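Local coordinates for cellulase (Bacillus sp. BG-CS10, PDB 5E09), which hydrolyses the internal beta-1,4-glucosidic bonds of cellulose as a halophilic family 5 endoglucanase that also carries carbohydrate-binding modules, at residues F144-E149 with V191-E196; S340-S345 with Q362-G367; G442-F447 with N531-R536. All blocks are in the same frame, centred on the assembly; numbering follows the deposited sequence.

The three contacts lie in three modules and do not touch; the centres of contacts 1 and 2 are about 37 Å apart. Contact 1 is a buried parallel strand pair in the catalytic barrel. Contacts 2 and 3 are antiparallel pairs, partly buried, in the two carbohydrate-binding modules. They hold no strand in common. In contact 1 the buried polar groups find many of their partners on other barrel strands and on a helix. In contact 2 the H366 imidazole and the E344 carboxylate each add a bond to the backbone ladder. In contact 3 the bonds across the pair are backbone to backbone, and packing centres on V533, between a threonine methyl and a phenylalanine ring.

Contact 1: F144-E149 with V191-E196; sequences FESVNE and VLPTLE
V191 O receives one N-H and one C-H of the neighbouring strand. S146 N gives it a hydrogen bond of 3.2 Å, nearly along the C=O axis. E145 CA makes a C-H...O contact with the same V191 O at 3.1 Å. The same residue also donates, V191 N to F144 O at 2.7 Å. This is the parallel bridge between strands 142-145 and 190-193, the fourth and fifth of the TIM barrel, with helix 161-181 in the connection between them. E145 and V191 lie side by side on one sheet face, and their CB atoms are 3.5 Å apart. The E145 carboxylate runs on to a salt bridge with R59. The chain then leaves the strand. S146 OG sits between its own backbone N and carbonyl carbon (chi1 60°). It lies 3.1 Å from P193 CD and hydrogen-bonds to N171 of helix 161-181. The proline ring also meets the next residue, with V147 O 3.3 Å from P193 CG. V147 CG1 reaches the same ring carbon more loosely, and the two side chains cross at about a right angle. N148 and E149 follow, where family 5 relatives carry an Asn-Glu pair of the active site; a similar role is likely here. E149 OE2 bonds to H224. The strand ends are joined by two backbone bonds and van der Waals contact, while R59, N171 and H224 serve the polar side chains.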
ATOM      1  N   PHE A 144       4.902  16.614 -15.468  1.00 46.43           N
ATOM      2  CA  PHE A 144       5.754  16.941 -14.323  1.00 41.36           C
ATOM      3  C   PHE A 144       4.923  17.146 -13.067  1.00 34.41           C
ATOM      4  O   PHE A 144       3.895  17.824 -13.127  1.00 36.89           O
ATOM      5  CB  PHE A 144       6.557  18.218 -14.591  1.00 39.20           C
ATOM      6  CG  PHE A 144       7.486  18.137 -15.766  1.00 34.70           C
ATOM      7  CD1 PHE A 144       7.993  16.919 -16.198  1.00 46.44           C
ATOM      8  CD2 PHE A 144       7.878  19.292 -16.428  1.00 46.89           C
ATOM      9  CE1 PHE A 144       8.868  16.857 -17.280  1.00 34.32           C
ATOM     10  CE2 PHE A 144       8.749  19.234 -17.507  1.00 47.14           C
ATOM     11  CZ  PHE A 144       9.244  18.013 -17.932  1.00 36.40           C
ATOM     12  N   GLU A 145       5.345  16.575 -11.935  1.00 34.06           N
ATOM     13  CA  GLU A 145       4.760  16.986 -10.657  1.00 37.52           C
ATOM     14  C   GLU A 145       5.815  17.667  -9.792  1.00 45.06           C
ATOM     15  O   GLU A 145       6.962  17.212  -9.696  1.00 35.61           O
ATOM     16  CB  GLU A 145       4.104  15.820  -9.894  1.00 34.86           C
ATOM     17  CG  GLU A 145       4.979  14.646  -9.645  1.00 47.47           C
ATOM     18  CD  GLU A 145       4.460  13.707  -8.557  1.00 63.57           C
ATOM     19  OE1 GLU A 145       3.798  14.161  -7.597  1.00 46.50           O
ATOM     20  OE2 GLU A 145       4.724  12.492  -8.669  1.00 57.23           O
ATOM     21  N   SER A 146       5.400  18.764  -9.165  1.00 35.27           N
ATOM     22  CA  SER A 146       6.315  19.720  -8.545  1.00 41.78           C
ATOM     23  C   SER A 146       7.220  19.124  -7.479  1.00 34.19           C
ATOM     24  O   SER A 146       8.433  19.323  -7.514  1.00 45.77           O
ATOM     25  CB  SER A 146       5.521  20.869  -7.935  1.00 39.71           C
ATOM     26  OG  SER A 146       4.640  20.375  -6.945  1.00 40.46           O
ATOM     27  N   VAL A 147       6.624  18.406  -6.532  1.00 35.08           N
ATOM     28  CA  VAL A 147       7.359  17.848  -5.399  1.00 35.59           C
ATOM     29  C   VAL A 147       6.527  16.758  -4.726  1.00 42.23           C
ATOM     30  O   VAL A 147       5.313  16.899  -4.577  1.00 40.64           O
ATOM     31  CB  VAL A 147       7.721  18.945  -4.372  1.00 40.85           C
ATOM     32  CG1 VAL A 147       6.520  19.860  -4.122  1.00 33.61           C
ATOM     33  CG2 VAL A 147       8.228  18.338  -3.064  1.00 35.48           C
ATOM     34  N   ASN A 148       7.169  15.663  -4.338  1.00 36.51           N
ATOM     35  CA  ASN A 148       6.450  14.596  -3.658  1.00 33.04           C
ATOM     36  C   ASN A 148       6.212  14.922  -2.199  1.00 34.33           C
ATOM     37  O   ASN A 148       7.135  15.335  -1.507  1.00 39.64           O
ATOM     38  CB  ASN A 148       7.208  13.278  -3.761  1.00 34.19           C
ATOM     39  CG  ASN A 148       6.476  12.142  -3.082  1.00 43.83           C
ATOM     40  OD1 ASN A 148       5.452  11.675  -3.577  1.00 44.63           O
ATOM     41  ND2 ASN A 148       6.986  11.700  -1.934  1.00 35.29           N
ATOM     42  N   GLU A 149       4.974  14.726  -1.747  1.00 33.01           N
ATOM     43  CA  GLU A 149       4.593  14.848  -0.333  1.00 48.91           C
ATOM     44  C   GLU A 149       5.253  16.016   0.403  1.00 37.66           C
ATOM     45  O   GLU A 149       6.036  15.802   1.326  1.00 45.44           O
ATOM     46  CB  GLU A 149       4.903  13.534   0.403  1.00 35.53           C
ATOM     47  CG  GLU A 149       4.137  12.339  -0.165  1.00 51.42           C
ATOM     48  CD  GLU A 149       4.182  11.095   0.720  1.00 63.56           C
ATOM     49  OE1 GLU A 149       4.928  11.099   1.725  1.00 59.39           O
ATOM     50  OE2 GLU A 149       3.460  10.117   0.411  1.00 47.21           O
ATOM     51  N   VAL A 191       1.342  18.502 -12.561  1.00 33.93           N
ATOM     52  CA  VAL A 191       0.683  17.813 -11.467  1.00 32.75           C
ATOM     53  C   VAL A 191       1.075  18.471 -10.144  1.00 33.83           C
ATOM     54  O   VAL A 191       2.255  18.578  -9.823  1.00 33.20           O
ATOM     55  CB  VAL A 191       1.047  16.307 -11.462  1.00 38.54           C
ATOM     56  CG1 VAL A 191       0.366  15.594 -10.311  1.00 41.20           C
ATOM     57  CG2 VAL A 191       0.670  15.656 -12.786  1.00 28.70           C
ATOM     58  N   LEU A 192       0.083  18.931  -9.390  1.00 35.31           N
ATOM     59  CA  LEU A 192       0.341  19.662  -8.154  1.00 33.81           C
ATOM     60  C   LEU A 192      -0.216  18.931  -6.946  1.00 37.24           C
ATOM     61  O   LEU A 192      -1.353  18.445  -6.972  1.00 40.62           O
ATOM     62  CB  LEU A 192      -0.257  21.063  -8.222  1.00 34.59           C
ATOM     63  CG  LEU A 192       0.172  21.916  -9.410  1.00 36.28           C
ATOM     64  CD1 LEU A 192      -0.634  23.213  -9.447  1.00 31.05           C
ATOM     65  CD2 LEU A 192       1.668  22.188  -9.333  1.00 33.09           C
ATOM     66  N   PRO A 193       0.585  18.853  -5.880  1.00 33.07           N
ATOM     67  CA  PRO A 193       0.197  18.165  -4.647  1.00 35.54           C
ATOM     68  C   PRO A 193      -0.475  19.065  -3.611  1.00 39.84           C
ATOM     69  O   PRO A 193      -0.180  20.260  -3.534  1.00 43.32           O
ATOM     70  CB  PRO A 193       1.535  17.660  -4.114  1.00 35.21           C
ATOM     71  CG  PRO A 193       2.510  18.721  -4.555  1.00 30.93           C
ATOM     72  CD  PRO A 193       2.000  19.261  -5.864  1.00 28.34           C
ATOM     73  N   THR A 194      -1.380  18.483  -2.829  1.00 33.66           N
ATOM     74  CA  THR A 194      -1.789  19.087  -1.577  1.00 33.54           C
ATOM     75  C   THR A 194      -0.604  18.987  -0.626  1.00 41.86           C
ATOM     76  O   THR A 194       0.345  18.244  -0.890  1.00 33.52           O
ATOM     77  CB  THR A 194      -3.014  18.388  -0.950  1.00 46.75           C
ATOM     78  OG1 THR A 194      -2.745  16.986  -0.814  1.00 39.21           O
ATOM     79  CG2 THR A 194      -4.256  18.577  -1.814  1.00 39.63           C
ATOM     80  N   LEU A 195      -0.653  19.737   0.469  1.00 38.60           N
ATOM     81  CA  LEU A 195       0.347  19.630   1.523  1.00 33.23           C
ATOM     82  C   LEU A 195       0.391  18.204   2.063  1.00 38.58           C
ATOM     83  O   LEU A 195      -0.642  17.658   2.460  1.00 38.64           O
ATOM     84  CB  LEU A 195       0.037  20.623   2.648  1.00 43.22           C
ATOM     85  CG  LEU A 195       1.131  20.829   3.698  1.00 48.78           C
ATOM     86  CD1 LEU A 195       2.396  21.387   3.057  1.00 32.95           C
ATOM     87  CD2 LEU A 195       0.634  21.749   4.796  1.00 57.61           C
ATOM     88  N   GLU A 196       1.585  17.605   2.054  1.00 45.66           N
ATOM     89  CA  GLU A 196       1.805  16.220   2.493  1.00 39.31           C
ATOM     90  C   GLU A 196       1.036  15.205   1.644  1.00 45.82           C
ATOM     91  O   GLU A 196       0.835  14.063   2.066  1.00 39.08           O
ATOM     92  CB  GLU A 196       1.415  16.053   3.967  1.00 34.96           C
ATOM     93  CG  GLU A 196       2.390  16.659   4.950  1.00 54.96           C
ATOM     94  CD  GLU A 196       1.846  16.689   6.369  1.00 71.18           C
ATOM     95  OE1 GLU A 196       0.664  16.332   6.561  1.00 75.54           O
ATOM     96  OE2 GLU A 196       2.600  17.075   7.291  1.00 77.18           O
TER

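Contact 2: S340-S345 with Q362-G367; sequences SATAES and QLHLHG
T342 and H364 form a hydrogen-bonded antiparallel pair at the edge of a sheet in the X2 module, a beta-sandwich domain of the E-set type. H364 N donates to T342 O at 2.7 Å, and T342 N returns a bond to H364 O at 2.8 Å. The buried, apolar side carries A343 and L363. A343 CB lies 3.9 Å from L363 CD1, and both side chains rest on F427 of strand 425-432. The other side has two partly exposed imidazoles. T342 OG1 sits at the edge of the H364 ring, in its plane, 3.3 Å from H364 CD2. H366 CE1 is equally close to that hydroxyl. H366 ND1 donates a nearly straight bond (172°) to S340 O at 2.8 Å. H364 O lies above one face of the H366 ring, toward its rim. An alanine at H366 would probably leave S340 O without this donor and open a gap beside the T342 hydroxyl. The far end is more exposed. E344 N bonds to Q362 O, and the E344 chain extends beyond CG back across the pair. Q362 N donates to E344 OE2 at 3.0 Å, from 60° above the carboxylate plane.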
ATOM      1  N   SER A 340     -15.656  -7.371  -7.800  1.00 42.61           N
ATOM      2  CA  SER A 340     -15.538  -8.809  -7.584  1.00 42.04           C
ATOM      3  C   SER A 340     -16.295  -9.205  -6.332  1.00 44.88           C
ATOM      4  O   SER A 340     -16.359  -8.437  -5.369  1.00 50.09           O
ATOM      5  CB  SER A 340     -14.073  -9.238  -7.449  1.00 35.35           C
ATOM      6  OG  SER A 340     -13.364  -9.019  -8.650  1.00 39.68           O
ATOM      7  N   ALA A 341     -16.870 -10.401  -6.342  1.00 52.02           N
ATOM      8  CA  ALA A 341     -17.457 -10.945  -5.133  1.00 45.31           C
ATOM      9  C   ALA A 341     -16.335 -11.298  -4.165  1.00 52.61           C
ATOM     10  O   ALA A 341     -15.220 -11.637  -4.577  1.00 38.25           O
ATOM     11  CB  ALA A 341     -18.311 -12.164  -5.438  1.00 42.09           C
ATOM     12  N   THR A 342     -16.626 -11.190  -2.877  1.00 33.39           N
ATOM     13  CA  THR A 342     -15.673 -11.586  -1.858  1.00 43.97           C
ATOM     14  C   THR A 342     -16.419 -12.462  -0.865  1.00 39.30           C
ATOM     15  O   THR A 342     -17.567 -12.835  -1.107  1.00 39.99           O
ATOM     16  CB  THR A 342     -15.034 -10.365  -1.152  1.00 36.11           C
ATOM     17  OG1 THR A 342     -16.047  -9.612  -0.474  1.00 45.38           O
ATOM     18  CG2 THR A 342     -14.342  -9.455  -2.158  1.00 33.19           C
ATOM     19  N   ALA A 343     -15.770 -12.800   0.241  1.00 37.36           N
ATOM     20  CA  ALA A 343     -16.427 -13.522   1.321  1.00 36.87           C
ATOM     21  C   ALA A 343     -15.904 -13.008   2.660  1.00 43.67           C
ATOM     22  O   ALA A 343     -14.919 -12.274   2.702  1.00 38.86           O
ATOM     23  CB  ALA A 343     -16.201 -15.018   1.186  1.00 37.15           C
ATOM     24  N   GLU A 344     -16.562 -13.398   3.750  1.00 45.14           N
ATOM     25  CA  GLU A 344     -16.194 -12.937   5.086  1.00 41.04           C
ATOM     26  C   GLU A 344     -14.761 -13.323   5.450  1.00 46.51           C
ATOM     27  O   GLU A 344     -14.152 -12.718   6.330  1.00 45.60           O
ATOM     28  CB  GLU A 344     -17.162 -13.497   6.127  1.00 51.82           C
ATOM     29  CG  GLU A 344     -17.209 -15.015   6.166  1.00 62.70           C
ATOM     30  CD  GLU A 344     -18.206 -15.547   7.179  1.00 71.18           C
ATOM     31  OE1 GLU A 344     -18.580 -14.792   8.104  1.00 70.81           O
ATOM     32  OE2 GLU A 344     -18.616 -16.723   7.048  1.00 61.08           O
ATOM     33  N   SER A 345     -14.229 -14.321   4.756  1.00 42.42           N
ATOM     34  CA  SER A 345     -12.884 -14.816   4.998  1.00 33.83           C
ATOM     35  C   SER A 345     -12.395 -15.589   3.774  1.00 48.63           C
ATOM     36  O   SER A 345     -13.206 -16.106   2.999  1.00 37.79           O
ATOM     37  CB  SER A 345     -12.863 -15.704   6.243  1.00 33.21           C
ATOM     38  OG  SER A 345     -11.672 -16.468   6.306  1.00 49.69           O
ATOM     39  N   GLN A 362     -20.221 -16.879   4.530  1.00 49.69           N
ATOM     40  CA  GLN A 362     -20.926 -15.698   4.056  1.00 49.25           C
ATOM     41  C   GLN A 362     -20.198 -15.086   2.862  1.00 49.65           C
ATOM     42  O   GLN A 362     -19.046 -14.669   2.964  1.00 46.26           O
ATOM     43  CB  GLN A 362     -21.077 -14.675   5.190  1.00 50.03           C
ATOM     44  CG  GLN A 362     -21.779 -13.386   4.792  1.00 53.08           C
ATOM     45  CD  GLN A 362     -23.241 -13.596   4.444  1.00 61.66           C
ATOM     46  OE1 GLN A 362     -23.692 -13.205   3.365  1.00 60.52           O
ATOM     47  NE2 GLN A 362     -23.992 -14.211   5.358  1.00 41.59           N
ATOM     48  N   LEU A 363     -20.878 -15.061   1.723  1.00 47.66           N
ATOM     49  CA  LEU A 363     -20.359 -14.429   0.522  1.00 37.95           C
ATOM     50  C   LEU A 363     -20.778 -12.962   0.482  1.00 42.71           C
ATOM     51  O   LEU A 363     -21.830 -12.602   1.003  1.00 42.24           O
ATOM     52  CB  LEU A 363     -20.870 -15.157  -0.724  1.00 41.41           C
ATOM     53  CG  LEU A 363     -19.969 -16.163  -1.443  1.00 50.61           C
ATOM     54  CD1 LEU A 363     -19.158 -17.013  -0.467  1.00 34.48           C
ATOM     55  CD2 LEU A 363     -20.825 -17.042  -2.356  1.00 47.12           C
ATOM     56  N   HIS A 364     -19.940 -12.120  -0.115  1.00 39.92           N
ATOM     57  CA  HIS A 364     -20.319 -10.749  -0.440  1.00 44.51           C
ATOM     58  C   HIS A 364     -20.325 -10.637  -1.949  1.00 39.96           C
ATOM     59  O   HIS A 364     -19.282 -10.414  -2.558  1.00 40.03           O
ATOM     60  CB  HIS A 364     -19.351  -9.718   0.152  1.00 43.20           C
ATOM     61  CG  HIS A 364     -19.069  -9.910   1.607  1.00 47.40           C
ATOM     62  ND1 HIS A 364     -20.066 -10.073   2.548  1.00 46.06           N
ATOM     63  CD2 HIS A 364     -17.901  -9.943   2.291  1.00 50.58           C
ATOM     64  CE1 HIS A 364     -19.522 -10.213   3.741  1.00 55.36           C
ATOM     65  NE2 HIS A 364     -18.208 -10.136   3.615  1.00 63.25           N
ATOM     66  N   LEU A 365     -21.498 -10.793  -2.548  1.00 45.45           N
ATOM     67  CA  LEU A 365     -21.593 -10.956  -3.994  1.00 57.33           C
ATOM     68  C   LEU A 365     -21.284  -9.670  -4.756  1.00 46.24           C
ATOM     69  O   LEU A 365     -20.805  -9.722  -5.891  1.00 42.04           O
ATOM     70  CB  LEU A 365     -22.984 -11.477  -4.367  1.00 43.06           C
ATOM     71  CG  LEU A 365     -23.241 -12.914  -3.907  1.00 48.07           C
ATOM     72  CD1 LEU A 365     -24.674 -13.324  -4.197  1.00 42.22           C
ATOM     73  CD2 LEU A 365     -22.257 -13.881  -4.564  1.00 36.16           C
ATOM     74  N   HIS A 366     -21.550  -8.527  -4.126  1.00 49.30           N
ATOM     75  CA  HIS A 366     -21.299  -7.220  -4.736  1.00 56.67           C
ATOM     76  C   HIS A 366     -21.932  -7.106  -6.126  1.00 53.53           C
ATOM     77  O   HIS A 366     -21.313  -6.593  -7.060  1.00 45.43           O
ATOM     78  CB  HIS A 366     -19.790  -6.944  -4.830  1.00 46.25           C
ATOM     79  CG  HIS A 366     -19.103  -6.854  -3.499  1.00 52.33           C
ATOM     80  ND1 HIS A 366     -17.802  -7.267  -3.305  1.00 42.01           N
ATOM     81  CD2 HIS A 366     -19.535  -6.389  -2.303  1.00 44.05           C
ATOM     82  CE1 HIS A 366     -17.464  -7.064  -2.042  1.00 56.15           C
ATOM     83  NE2 HIS A 366     -18.496  -6.533  -1.415  1.00 55.05           N
ATOM     84  N   GLY A 367     -23.159  -7.602  -6.260  1.00 48.15           N
ATOM     85  CA  GLY A 367     -23.877  -7.514  -7.520  1.00 43.79           C
ATOM     86  C   GLY A 367     -23.552  -8.623  -8.508  1.00 46.89           C
ATOM     87  O   GLY A 367     -24.112  -8.666  -9.603  1.00 54.55           O
TER

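Contact 3: G442-F447 with N531-R536; sequences GSTSNF and NHVQGR
G442 and V533 exchange two backbone hydrogen bonds. G442 N donates to V533 O at 2.9 Å, and V533 N donates to G442 O at the same length. A third bond closes the end of the pair, where T444 N gives to N531 O at 2.9 Å. S443 CA adds a C-H...O contact to N531 O at 3.1 Å. The ladder joins strands 436-443 and 532-536 antiparallel, in the carbohydrate-binding module at the C-terminus. Strand 436-443 then reverses through a type I turn from S443 to N446, held by N446 N on S443 O. A weak bond between S443 OG and S445 OG lies beside it. The turn brings F447 back against V533. With CG anti to the backbone N (chi1 -165°), the ring is directed toward strand 532-536. The ring crosses V533 at about a right angle, and F447 CE1 is 3.6 Å from V533 CG1. G535 N lies at the ring edge, 4.2 Å from F447 CZ. Both glycines suit this ring: a CB on G442 or on G535 would press against it. On the other branch of the valine, V533 CG2 meets T444 CG2 at 3.8 Å. F502 of helix 499-502 touches both T444 and V533. L526 of strand 521-529 touches F447 and V533. Backbone bonds link Q534 to S527 of the flanking strand 521-529 and, on the other side, F447 to I497 of strand 494-497.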
ATOM      1  N   GLY A 442      15.444 -15.967  27.518  1.00 51.00           N
ATOM      2  CA  GLY A 442      16.247 -15.227  26.565  1.00 45.60           C
ATOM      3  C   GLY A 442      16.552 -13.806  26.957  1.00 45.79           C
ATOM      4  O   GLY A 442      16.157 -13.345  28.021  1.00 57.49           O
ATOM      5  N   SER A 443      17.274 -13.111  26.088  1.00 49.05           N
ATOM      6  CA  SER A 443      17.532 -11.695  26.279  1.00 51.12           C
ATOM      7  C   SER A 443      16.557 -10.889  25.434  1.00 50.71           C
ATOM      8  O   SER A 443      16.005 -11.400  24.457  1.00 54.69           O
ATOM      9  CB  SER A 443      18.975 -11.349  25.915  1.00 56.21           C
ATOM     10  OG  SER A 443      19.196 -11.492  24.522  1.00 74.58           O
ATOM     11  N   THR A 444      16.353  -9.630  25.807  1.00 49.92           N
ATOM     12  CA  THR A 444      15.397  -8.761  25.122  1.00 53.78           C
ATOM     13  C   THR A 444      15.706  -8.552  23.637  1.00 59.64           C
ATOM     14  O   THR A 444      14.824  -8.192  22.854  1.00 63.29           O
ATOM     15  CB  THR A 444      15.325  -7.381  25.796  1.00 56.05           C
ATOM     16  OG1 THR A 444      16.645  -6.839  25.923  1.00 55.86           O
ATOM     17  CG2 THR A 444      14.700  -7.498  27.176  1.00 52.98           C
ATOM     18  N   SER A 445      16.952  -8.784  23.244  1.00 53.44           N
ATOM     19  CA  SER A 445      17.351  -8.543  21.865  1.00 59.26           C
ATOM     20  C   SER A 445      17.296  -9.809  21.007  1.00 52.34           C
ATOM     21  O   SER A 445      17.484  -9.745  19.793  1.00 57.81           O
ATOM     22  CB  SER A 445      18.755  -7.942  21.828  1.00 53.74           C
ATOM     23  OG  SER A 445      19.688  -8.812  22.440  1.00 56.83           O
ATOM     24  N   ASN A 446      17.028 -10.952  21.632  1.00 53.38           N
ATOM     25  CA  ASN A 446      16.993 -12.219  20.909  1.00 53.73           C
ATOM     26  C   ASN A 446      15.881 -13.148  21.401  1.00 68.66           C
ATOM     27  O   ASN A 446      16.100 -14.343  21.601  1.00 65.28           O
ATOM     28  CB  ASN A 446      18.346 -12.920  21.028  1.00 65.32           C
ATOM     29  CG  ASN A 446      18.522 -14.025  20.011  1.00 71.80           C
ATOM     30  OD1 ASN A 446      17.964 -13.967  18.915  1.00 75.73           O
ATOM     31  ND2 ASN A 446      19.297 -15.045  20.368  1.00 77.18           N
ATOM     32  N   PHE A 447      14.685 -12.601  21.589  1.00 59.67           N
ATOM     33  CA  PHE A 447      13.610 -13.363  22.209  1.00 47.48           C
ATOM     34  C   PHE A 447      12.613 -13.941  21.203  1.00 43.58           C
ATOM     35  O   PHE A 447      12.030 -13.224  20.388  1.00 46.74           O
ATOM     36  CB  PHE A 447      12.870 -12.500  23.232  1.00 39.49           C
ATOM     37  CG  PHE A 447      12.006 -13.293  24.164  1.00 50.23           C
ATOM     38  CD1 PHE A 447      12.538 -13.850  25.316  1.00 47.40           C
ATOM     39  CD2 PHE A 447      10.663 -13.501  23.880  1.00 38.42           C
ATOM     40  CE1 PHE A 447      11.746 -14.597  26.174  1.00 53.84           C
ATOM     41  CE2 PHE A 447       9.866 -14.241  24.730  1.00 47.61           C
ATOM     42  CZ  PHE A 447      10.406 -14.789  25.881  1.00 52.74           C
ATOM     43  N   ASN A 531      17.744  -6.894  30.977  1.00 52.13           N
ATOM     44  CA  ASN A 531      17.821  -7.384  29.613  1.00 49.65           C
ATOM     45  C   ASN A 531      17.402  -8.837  29.481  1.00 56.50           C
ATOM     46  O   ASN A 531      17.630  -9.453  28.441  1.00 47.20           O
ATOM     47  CB  ASN A 531      19.240  -7.217  29.072  1.00 55.27           C
ATOM     48  CG  ASN A 531      19.523  -5.800  28.620  1.00 79.44           C
ATOM     49  OD1 ASN A 531      19.115  -5.392  27.533  1.00 77.45           O
ATOM     50  ND2 ASN A 531      20.225  -5.040  29.455  1.00 78.78           N
ATOM     51  N   HIS A 532      16.805  -9.396  30.528  1.00 45.23           N
ATOM     52  CA  HIS A 532      16.444 -10.808  30.473  1.00 56.36           C
ATOM     53  C   HIS A 532      14.956 -11.048  30.642  1.00 49.91           C
ATOM     54  O   HIS A 532      14.275 -10.338  31.380  1.00 47.71           O
ATOM     55  CB  HIS A 532      17.227 -11.593  31.515  1.00 45.22           C
ATOM     56  CG  HIS A 532      18.704 -11.552  31.294  1.00 64.58           C
ATOM     57  ND1 HIS A 532      19.553 -10.803  32.080  1.00 52.72           N
ATOM     58  CD2 HIS A 532      19.479 -12.143  30.353  1.00 60.14           C
ATOM     59  CE1 HIS A 532      20.792 -10.948  31.643  1.00 66.30           C
ATOM     60  NE2 HIS A 532      20.774 -11.755  30.598  1.00 75.82           N
ATOM     61  N   VAL A 533      14.466 -12.054  29.925  1.00 41.14           N
ATOM     62  CA  VAL A 533      13.051 -12.386  29.884  1.00 36.66           C
ATOM     63  C   VAL A 533      12.828 -13.887  29.994  1.00 37.48           C
ATOM     64  O   VAL A 533      13.514 -14.697  29.343  1.00 46.59           O
ATOM     65  CB  VAL A 533      12.376 -11.890  28.579  1.00 42.13           C
ATOM     66  CG1 VAL A 533      10.866 -12.132  28.629  1.00 46.38           C
ATOM     67  CG2 VAL A 533      12.661 -10.425  28.351  1.00 42.04           C
ATOM     68  N   GLN A 534      11.801 -14.226  30.754  1.00 37.32           N
ATOM     69  CA  GLN A 534      11.352 -15.575  30.932  1.00 37.83           C
ATOM     70  C   GLN A 534       9.942 -15.719  30.347  1.00 44.06           C
ATOM     71  O   GLN A 534       9.068 -14.972  30.659  1.00 44.68           O
ATOM     72  CB  GLN A 534      11.371 -15.957  32.394  1.00 38.28           C
ATOM     73  CG  GLN A 534      10.597 -17.219  32.668  1.00 53.32           C
ATOM     74  CD  GLN A 534      11.121 -18.042  33.804  1.00 67.77           C
ATOM     75  OE1 GLN A 534      10.535 -18.057  34.866  1.00 88.71           O
ATOM     76  NE2 GLN A 534      12.206 -18.759  33.575  1.00 68.87           N
ATOM     77  N   GLY A 535       9.738 -16.713  29.510  1.00 39.83           N
ATOM     78  CA  GLY A 535       8.459 -16.968  28.903  1.00 35.39           C
ATOM     79  C   GLY A 535       7.818 -18.186  29.498  1.00 45.63           C
ATOM     80  O   GLY A 535       8.432 -19.180  29.647  1.00 45.47           O
ATOM     81  N   ARG A 536       6.560 -18.093  29.846  1.00 45.33           N
ATOM     82  CA  ARG A 536       5.862 -19.196  30.485  1.00 42.73           C
ATOM     83  C   ARG A 536       4.537 -19.443  29.770  1.00 48.86           C
ATOM     84  O   ARG A 536       3.711 -18.535  29.627  1.00 43.14           O
ATOM     85  CB  ARG A 536       5.642 -18.899  31.969  1.00 44.94           C
ATOM     86  CG  ARG A 536       6.882 -19.144  32.828  1.00 55.32           C
ATOM     87  CD  ARG A 536       7.236 -20.629  32.817  1.00 60.72           C
ATOM     88  NE  ARG A 536       8.430 -20.953  33.593  1.00 68.71           N
ATOM     89  CZ  ARG A 536       9.664 -21.019  33.095  1.00 77.31           C
ATOM     90  NH1 ARG A 536       9.892 -20.740  31.817  1.00 56.10           N
ATOM     91  NH2 ARG A 536      10.682 -21.309  33.896  1.00 73.34           N
TER